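Prolyl endopeptidase (Myxococcus xanthus, PDB 2BKL) probably hydrolyses oligopeptides after proline, and far less readily after alanine, as a serine peptidase of the S9A family. Local coordinates at residues A[120-125]-A[137-143]; A[165-171]-A[182-187]. The contacts are given in a common frame with arbitrary orientation. Residues are numbered along the deposited sequence.

Interaction 1 (A[120-125]-A[137-143])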
loop_
_atom_site.group_PDB
_atom_site.type_symbol
_atom_site.label_atom_id
_atom_site.label_comp_id
_atom_site.label_asym_id
_atom_site.label_seq_id
_atom_site.Cartn_x
_atom_site.Cartn_y
_atom_site.Cartn_z
ATOM N N THR A 120 17.718 12.249 1.255
ATOM C CA THR A 120 17.093 11.738 2.476
ATOM C C THR A 120 15.879 12.524 2.990
ATOM O O THR A 120 15.465 12.343 4.135
ATOM C CB THR A 120 18.117 11.612 3.607
ATOM O OG1 THR A 120 18.762 12.868 3.824
ATOM C CG2 THR A 120 19.236 10.600 3.238
ATOM N N VAL A 121 15.326 13.402 2.163
ATOM C CA VAL A 121 14.052 14.054 2.459
ATOM C C VAL A 121 13.174 13.927 1.223
ATOM O O VAL A 121 13.592 14.287 0.124
ATOM C CB VAL A 121 14.213 15.538 2.855
ATOM C CG1 VAL A 121 12.846 16.134 3.310
ATOM C CG2 VAL A 121 15.253 15.674 3.949
ATOM N N SER A 122 11.975 13.410 1.415
ATOM C CA SER A 122 11.056 13.112 0.329
ATOM C C SER A 122 9.790 13.970 0.367
ATOM O O SER A 122 9.394 14.502 1.380
ATOM C CB SER A 122 10.645 11.651 0.390
ATOM O OG SER A 122 11.752 10.835 0.067
ATOM N N LEU A 123 9.145 14.044 -0.785
ATOM C CA LEU A 123 7.848 14.660 -0.920
ATOM C C LEU A 123 6.774 13.632 -0.612
ATOM O O LEU A 123 6.787 12.520 -1.162
ATOM C CB LEU A 123 7.680 15.202 -2.339
ATOM C CG LEU A 123 6.293 15.682 -2.751
ATOM C CD1 LEU A 123 5.859 16.892 -1.906
ATOM C CD2 LEU A 123 6.284 16.018 -4.216
ATOM N N GLY A 124 5.844 13.979 0.261
ATOM C CA GLY A 124 4.682 13.165 0.543
ATOM C C GLY A 124 3.447 13.666 -0.191
ATOM O O GLY A 124 3.484 13.998 -1.381
ATOM N N THR A 125 2.322 13.706 0.503
ATOM C CA THR A 125 1.093 14.234 -0.055
ATOM C C THR A 125 1.228 15.706 -0.483
ATOM O O THR A 125 1.972 16.476 0.142
ATOM C CB THR A 125 -0.031 14.120 0.995
ATOM O OG1 THR A 125 -1.307 14.256 0.355
ATOM C CG2 THR A 125 0.021 15.264 1.998
ATOM N N PHE A 137 1.903 20.738 1.212
ATOM C CA PHE A 137 2.627 19.516 0.923
ATOM C C PHE A 137 3.378 19.022 2.135
ATOM O O PHE A 137 3.711 19.800 3.027
ATOM C CB PHE A 137 3.577 19.691 -0.255
ATOM C CG PHE A 137 4.714 20.610 0.016
ATOM C CD1 PHE A 137 4.556 21.968 -0.164
ATOM C CD2 PHE A 137 5.948 20.138 0.419
ATOM C CE1 PHE A 137 5.577 22.845 0.082
ATOM C CE2 PHE A 137 6.979 21.014 0.642
ATOM C CZ PHE A 137 6.776 22.384 0.484
ATOM N N ALA A 138 3.665 17.729 2.166
ATOM C CA ALA A 138 4.411 17.108 3.258
ATOM C C ALA A 138 5.861 16.901 2.866
ATOM O O ALA A 138 6.176 16.464 1.744
ATOM C CB ALA A 138 3.809 15.800 3.613
ATOM N N GLN A 139 6.766 17.211 3.787
ATOM C CA GLN A 139 8.165 16.765 3.705
ATOM C C GLN A 139 8.362 15.618 4.677
ATOM O O GLN A 139 7.959 15.723 5.835
ATOM C CB GLN A 139 9.134 17.868 4.097
ATOM C CG GLN A 139 9.336 18.989 3.148
ATOM C CD GLN A 139 10.609 19.743 3.504
ATOM O OE1 GLN A 139 10.711 20.291 4.601
ATOM N NE2 GLN A 139 11.588 19.720 2.615
ATOM N N LYS A 140 9.001 14.537 4.225
ATOM C CA LYS A 140 9.118 13.287 4.991
ATOM C C LYS A 140 10.572 12.823 5.004
ATOM O O LYS A 140 11.059 12.332 3.982
ATOM C CB LYS A 140 8.259 12.203 4.349
ATOM C CG LYS A 140 6.775 12.569 4.270
ATOM C CD LYS A 140 5.827 11.417 4.016
ATOM C CE LYS A 140 6.272 10.525 2.914
ATOM N NZ LYS A 140 5.491 9.257 2.951
ATOM N N PRO A 141 11.282 12.993 6.118
ATOM C CA PRO A 141 12.628 12.445 6.250
ATOM C C PRO A 141 12.630 10.955 5.986
ATOM O O PRO A 141 11.743 10.252 6.495
ATOM C CB PRO A 141 12.996 12.779 7.697
ATOM C CG PRO A 141 12.255 14.044 7.954
ATOM C CD PRO A 141 10.909 13.822 7.277
ATOM N N ASN A 142 13.591 10.521 5.172
ATOM C CA ASN A 142 13.819 9.123 4.852
ATOM C C ASN A 142 12.624 8.471 4.167
ATOM O O ASN A 142 12.540 7.255 4.120
ATOM C CB ASN A 142 14.219 8.370 6.125
ATOM C CG ASN A 142 15.477 8.931 6.736
ATOM O OD1 ASN A 142 16.524 8.997 6.080
ATOM N ND2 ASN A 142 15.375 9.399 7.980
ATOM N N ALA A 143 11.715 9.263 3.605
ATOM C CA ALA A 143 10.445 8.752 3.062
ATOM C C ALA A 143 9.682 7.905 4.081
ATOM O O ALA A 143 8.886 7.030 3.727
ATOM C CB ALA A 143 10.674 7.983 1.746
#
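Five backbone hydrogen bonds hold 120-125 to 137-143. Ser-122 and Lys-140 form an antiparallel hydrogen-bonded pair. Ser-122 N donates to Lys-140 O and Lys-140 N to Ser-122 O, both at 2.9 Å. Asn-142 N reaches Thr-120 O at 2.8 Å. At the other end, Gly-124 N donates to Ala-138 O at 2.9 Å, and Ala-138 N donates to Thr-125 O, also at 2.9 Å. Two residues, Gly-124 and Thr-125, thus face the single Ala-138. This is a beta bulge. The short strand axes meet at 143°. Starting within the ladder, Lys-140 to Ala-143 make a type II turn, closed by Ala-143 N on Lys-140 O at 3.2 Å.

The packing divides over two faces. Val-121, Leu-123, Gln-139 and Pro-141 lie on one. There Val-121 CG1 is 3.9 Å from Gln-139 NE2, and Leu-123 CD1 is 4.0 Å from Phe-137 CB. On the other face the Lys-140 side chain passes over Gly-124, with CE 3.9 Å from Gly-124 CA. A CB on Gly-124 would clash with it. Ser-122 OG sits 3.5 Å from Ala-143 CB, but its hydrogen bonds go to Asp-655 and Lys-93.

The two strands are neighbours in the second blade of the N-terminal beta-propeller. Phe-137 and Gln-139 pair onward with strand 148-153. Asp-655 belongs to the alpha/beta-hydrolase part of the chain, and so do His-615 and Asn-648, which Asn-142 touches. The chemistry is therefore of two kinds: a main-chain ladder within the blade, and side-chain contacts at the turn end that join the propeller to the catalytic domain.

Interaction 2 (A[165-171]-A[182-187]). With ZAH (N-[(benzyloxy)carbonyl]-L-alanyl-L-proline), chain C.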
loop_
_atom_site.group_PDB
_atom_site.type_symbol
_atom_site.label_atom_id
_atom_site.label_comp_id
_atom_site.label_asym_id
_atom_site.label_seq_id
_atom_site.Cartn_x
_atom_site.Cartn_y
_atom_site.Cartn_z
ATOM N N ILE A 165 3.639 22.948 9.837
ATOM C CA ILE A 165 2.913 22.196 10.827
ATOM C C ILE A 165 3.514 20.809 11.028
ATOM O O ILE A 165 3.423 19.930 10.146
ATOM C CB ILE A 165 1.422 22.075 10.443
ATOM C CG1 ILE A 165 0.798 23.405 9.997
ATOM C CG2 ILE A 165 0.647 21.517 11.602
ATOM C CD1 ILE A 165 -0.615 23.279 9.479
ATOM N N GLU A 166 4.149 20.586 12.175
ATOM C CA GLU A 166 4.600 19.245 12.525
ATOM C C GLU A 166 3.399 18.359 12.908
ATOM O O GLU A 166 2.292 18.838 13.118
ATOM C CB GLU A 166 5.679 19.299 13.626
ATOM C CG GLU A 166 6.914 20.078 13.165
ATOM C CD GLU A 166 8.163 19.931 14.033
ATOM O OE1 GLU A 166 8.262 18.973 14.821
ATOM O OE2 GLU A 166 9.068 20.786 13.883
ATOM N N GLY A 167 3.607 17.063 12.944
ATOM C CA GLY A 167 2.536 16.152 13.247
ATOM C C GLY A 167 1.558 15.899 12.115
ATOM O O GLY A 167 0.398 15.537 12.364
ATOM N N GLY A 168 2.042 16.003 10.875
ATOM C CA GLY A 168 1.212 15.820 9.707
ATOM C C GLY A 168 1.180 14.450 9.084
ATOM O O GLY A 168 0.695 14.310 7.960
ATOM N N LYS A 169 1.644 13.430 9.807
ATOM C CA LYS A 169 1.682 12.070 9.297
ATOM C C LYS A 169 0.405 11.634 8.547
ATOM O O LYS A 169 0.488 11.028 7.454
ATOM C CB LYS A 169 1.897 11.071 10.450
ATOM C CG LYS A 169 1.790 9.620 10.039
ATOM C CD LYS A 169 1.979 8.636 11.223
ATOM C CE LYS A 169 3.306 8.769 11.862
ATOM N NZ LYS A 169 3.550 7.541 12.748
ATOM N N TYR A 170 -0.748 11.877 9.169
ATOM C CA TYR A 170 -2.023 11.410 8.635
ATOM C C TYR A 170 -2.743 12.427 7.767
ATOM O O TYR A 170 -3.851 12.138 7.278
ATOM C CB TYR A 170 -2.937 10.923 9.762
ATOM C CG TYR A 170 -2.390 9.757 10.553
ATOM C CD1 TYR A 170 -1.997 8.587 9.924
ATOM C CD2 TYR A 170 -2.294 9.799 11.938
ATOM C CE1 TYR A 170 -1.512 7.506 10.662
ATOM C CE2 TYR A 170 -1.781 8.721 12.678
ATOM C CZ TYR A 170 -1.387 7.591 12.033
ATOM O OH TYR A 170 -0.859 6.527 12.776
ATOM N N ALA A 171 -2.138 13.593 7.545
ATOM C CA ALA A 171 -2.846 14.710 6.892
ATOM C C ALA A 171 -2.942 14.571 5.382
ATOM O O ALA A 171 -1.965 14.239 4.703
ATOM C CB ALA A 171 -2.192 16.056 7.210
ATOM N N PHE A 182 -6.980 25.307 5.164
ATOM C CA PHE A 182 -7.338 23.925 4.903
ATOM C C PHE A 182 -7.614 23.153 6.199
ATOM O O PHE A 182 -7.058 23.453 7.273
ATOM C CB PHE A 182 -6.249 23.234 4.100
ATOM C CG PHE A 182 -4.866 23.366 4.680
ATOM C CD1 PHE A 182 -4.441 22.517 5.724
ATOM C CD2 PHE A 182 -3.959 24.275 4.147
ATOM C CE1 PHE A 182 -3.145 22.646 6.237
ATOM C CE2 PHE A 182 -2.654 24.386 4.669
ATOM C CZ PHE A 182 -2.265 23.567 5.687
ATOM N N TYR A 183 -8.517 22.185 6.098
ATOM C CA TYR A 183 -8.726 21.169 7.134
ATOM C C TYR A 183 -7.668 20.097 7.017
ATOM O O TYR A 183 -7.251 19.740 5.922
ATOM C CB TYR A 183 -10.095 20.518 6.959
ATOM C CG TYR A 183 -11.265 21.444 7.218
ATOM C CD1 TYR A 183 -11.784 21.632 8.507
ATOM C CD2 TYR A 183 -11.900 22.107 6.172
ATOM C CE1 TYR A 183 -12.835 22.443 8.735
ATOM C CE2 TYR A 183 -12.949 22.959 6.411
ATOM C CZ TYR A 183 -13.424 23.107 7.691
ATOM O OH TYR A 183 -14.489 23.931 7.969
ATOM N N TYR A 184 -7.241 19.543 8.137
ATOM C CA TYR A 184 -6.233 18.486 8.104
ATOM C C TYR A 184 -6.243 17.683 9.397
ATOM O O TYR A 184 -6.748 18.123 10.427
ATOM C CB TYR A 184 -4.818 19.052 7.838
ATOM C CG TYR A 184 -4.299 19.888 8.985
ATOM C CD1 TYR A 184 -4.780 21.168 9.248
ATOM C CD2 TYR A 184 -3.408 19.360 9.893
ATOM C CE1 TYR A 184 -4.326 21.914 10.341
ATOM C CE2 TYR A 184 -2.945 20.105 10.979
ATOM C CZ TYR A 184 -3.423 21.371 11.213
ATOM O OH TYR A 184 -2.983 22.098 12.295
ATOM N N GLU A 185 -5.651 16.505 9.308
ATOM C CA GLU A 185 -5.508 15.539 10.395
ATOM C C GLU A 185 -4.166 15.773 11.063
ATOM O O GLU A 185 -3.131 15.779 10.403
ATOM C CB GLU A 185 -5.535 14.132 9.839
ATOM C CG GLU A 185 -6.790 13.725 9.078
ATOM C CD GLU A 185 -7.076 14.441 7.750
ATOM O OE1 GLU A 185 -6.172 14.871 7.033
ATOM O OE2 GLU A 185 -8.279 14.604 7.387
ATOM N N TRP A 186 -4.193 15.987 12.381
ATOM C CA TRP A 186 -3.037 16.438 13.146
ATOM C C TRP A 186 -2.746 15.496 14.319
ATOM O O TRP A 186 -3.666 15.050 14.999
ATOM C CB TRP A 186 -3.312 17.844 13.710
ATOM C CG TRP A 186 -2.143 18.419 14.415
ATOM C CD1 TRP A 186 -0.924 18.756 13.884
ATOM C CD2 TRP A 186 -2.076 18.753 15.799
ATOM N NE1 TRP A 186 -0.103 19.263 14.868
ATOM C CE2 TRP A 186 -0.794 19.291 16.044
ATOM C CE3 TRP A 186 -2.977 18.666 16.856
ATOM C CZ2 TRP A 186 -0.394 19.720 17.311
ATOM C CZ3 TRP A 186 -2.582 19.097 18.115
ATOM C CH2 TRP A 186 -1.308 19.613 18.325
ATOM N N LEU A 187 -1.463 15.246 14.585
ATOM C CA LEU A 187 -1.019 14.556 15.802
ATOM C C LEU A 187 -0.246 15.518 16.686
ATOM O O LEU A 187 0.603 16.267 16.197
ATOM C CB LEU A 187 -0.104 13.391 15.458
ATOM C CG LEU A 187 -0.744 12.198 14.776
ATOM C CD1 LEU A 187 0.301 11.255 14.251
ATOM C CD2 LEU A 187 -1.644 11.457 15.737
HETATM C C1 ZAH C . 1.970 -3.460 5.727
HETATM O O2 ZAH C . 1.134 -4.491 5.253
HETATM C C3 ZAH C . 1.420 -2.772 6.999
HETATM C C4 ZAH C . 1.325 -3.745 8.177
HETATM C C5 ZAH C . -0.082 -4.329 8.145
HETATM C C6 ZAH C . -0.951 -3.336 7.420
HETATM N N7 ZAH C . 0.001 -2.362 6.901
HETATM C C8 ZAH C . -0.378 -1.241 6.292
HETATM O O9 ZAH C . 0.563 -0.391 5.923
HETATM C C10 ZAH C . -1.852 -0.781 6.277
HETATM C C11 ZAH C . -2.450 -1.508 5.072
HETATM N N14 ZAH C . -1.974 0.641 6.068
HETATM C C15 ZAH C . -1.706 1.497 7.025
HETATM O O16 ZAH C . -1.404 1.102 8.234
HETATM O O17 ZAH C . -1.791 2.896 6.722
HETATM C C18 ZAH C . -1.323 3.763 7.786
HETATM C C19 ZAH C . -1.158 5.212 7.313
HETATM C C20 ZAH C . -2.293 5.940 6.932
HETATM C C21 ZAH C . -2.156 7.256 6.489
HETATM C C22 ZAH C . -0.890 7.847 6.451
HETATM C C23 ZAH C . 0.242 7.133 6.855
HETATM C C24 ZAH C . 0.106 5.813 7.283
HETATM O O HOH W 1 -1.380 13.766 11.172
#
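Ile-165 is the main bump on the loop 165-171. It fits a hollow lined by three aromatic side chains of strand 182-186. Its CD1 lies over the face of the Tyr-184 ring, 4.2 Å from the centroid, in a CH-pi contact. CD1 is also 4.1 Å from Phe-182 CZ, and Ile-165 CG2 is 3.9 Å from Trp-186 CD1. Ala-171 fills a smaller space, its CB 4.0 Å from Tyr-184 CB.

Gly-167 supplies a hollow of its own. Leu-187 O comes within 3.5 Å of Gly-167 CA, where a side chain would clash. Leu-187 N donates to Gly-167 O at 2.9 Å. Trp-186 NE1 makes a weak bond to Glu-166 O at 3.0 Å. A water plugs the gap left in the bend. It donates to Gly-167 O and Glu-185 O and accepts from Tyr-170 N, each at 2.8 Å.

The Leu-187 side chain lies against the next bump. Its CD1 is 3.6 Å from Tyr-170 CE2 and 4.1 Å from Lys-169 CB. Tyr-170 CD1 in turn is 3.7 Å from C21 of the ligand's benzyl ring, and Lys-169 O is 3.6 Å from ligand C22. The type I turn 168-171 thus offers carbon and a carbonyl to the ligand. The contact is apolar at the Ile-165 end and water-bridged in the middle, and at the turn it forms a propeller wall of the ligand pocket.

Interaction 1 lies in the second propeller blade. Interaction 2 joins segment 165-171, which follows strand 148-153 and bonds back alongside it, to strand 181-186 of the third blade. Their centres are 14 Å apart. They touch where Thr-125 CG2 packs 3.5 Å from Ala-171 O, so the bulge within the hairpin abuts the last residue of the 168-171 turn. Both look towards the bound ligand. Interaction 2 meets its benzyl group directly, through Lys-169 and Tyr-170. In interaction 1 the side chain of Lys-140 is about 7 Å from the bound ZAH, between nearest atoms. The ligand's hydrogen bonds to Tyr-453, Asn-534, Trp-574 and Arg-618 come from outside these segments, so it spans propeller and catalytic domain.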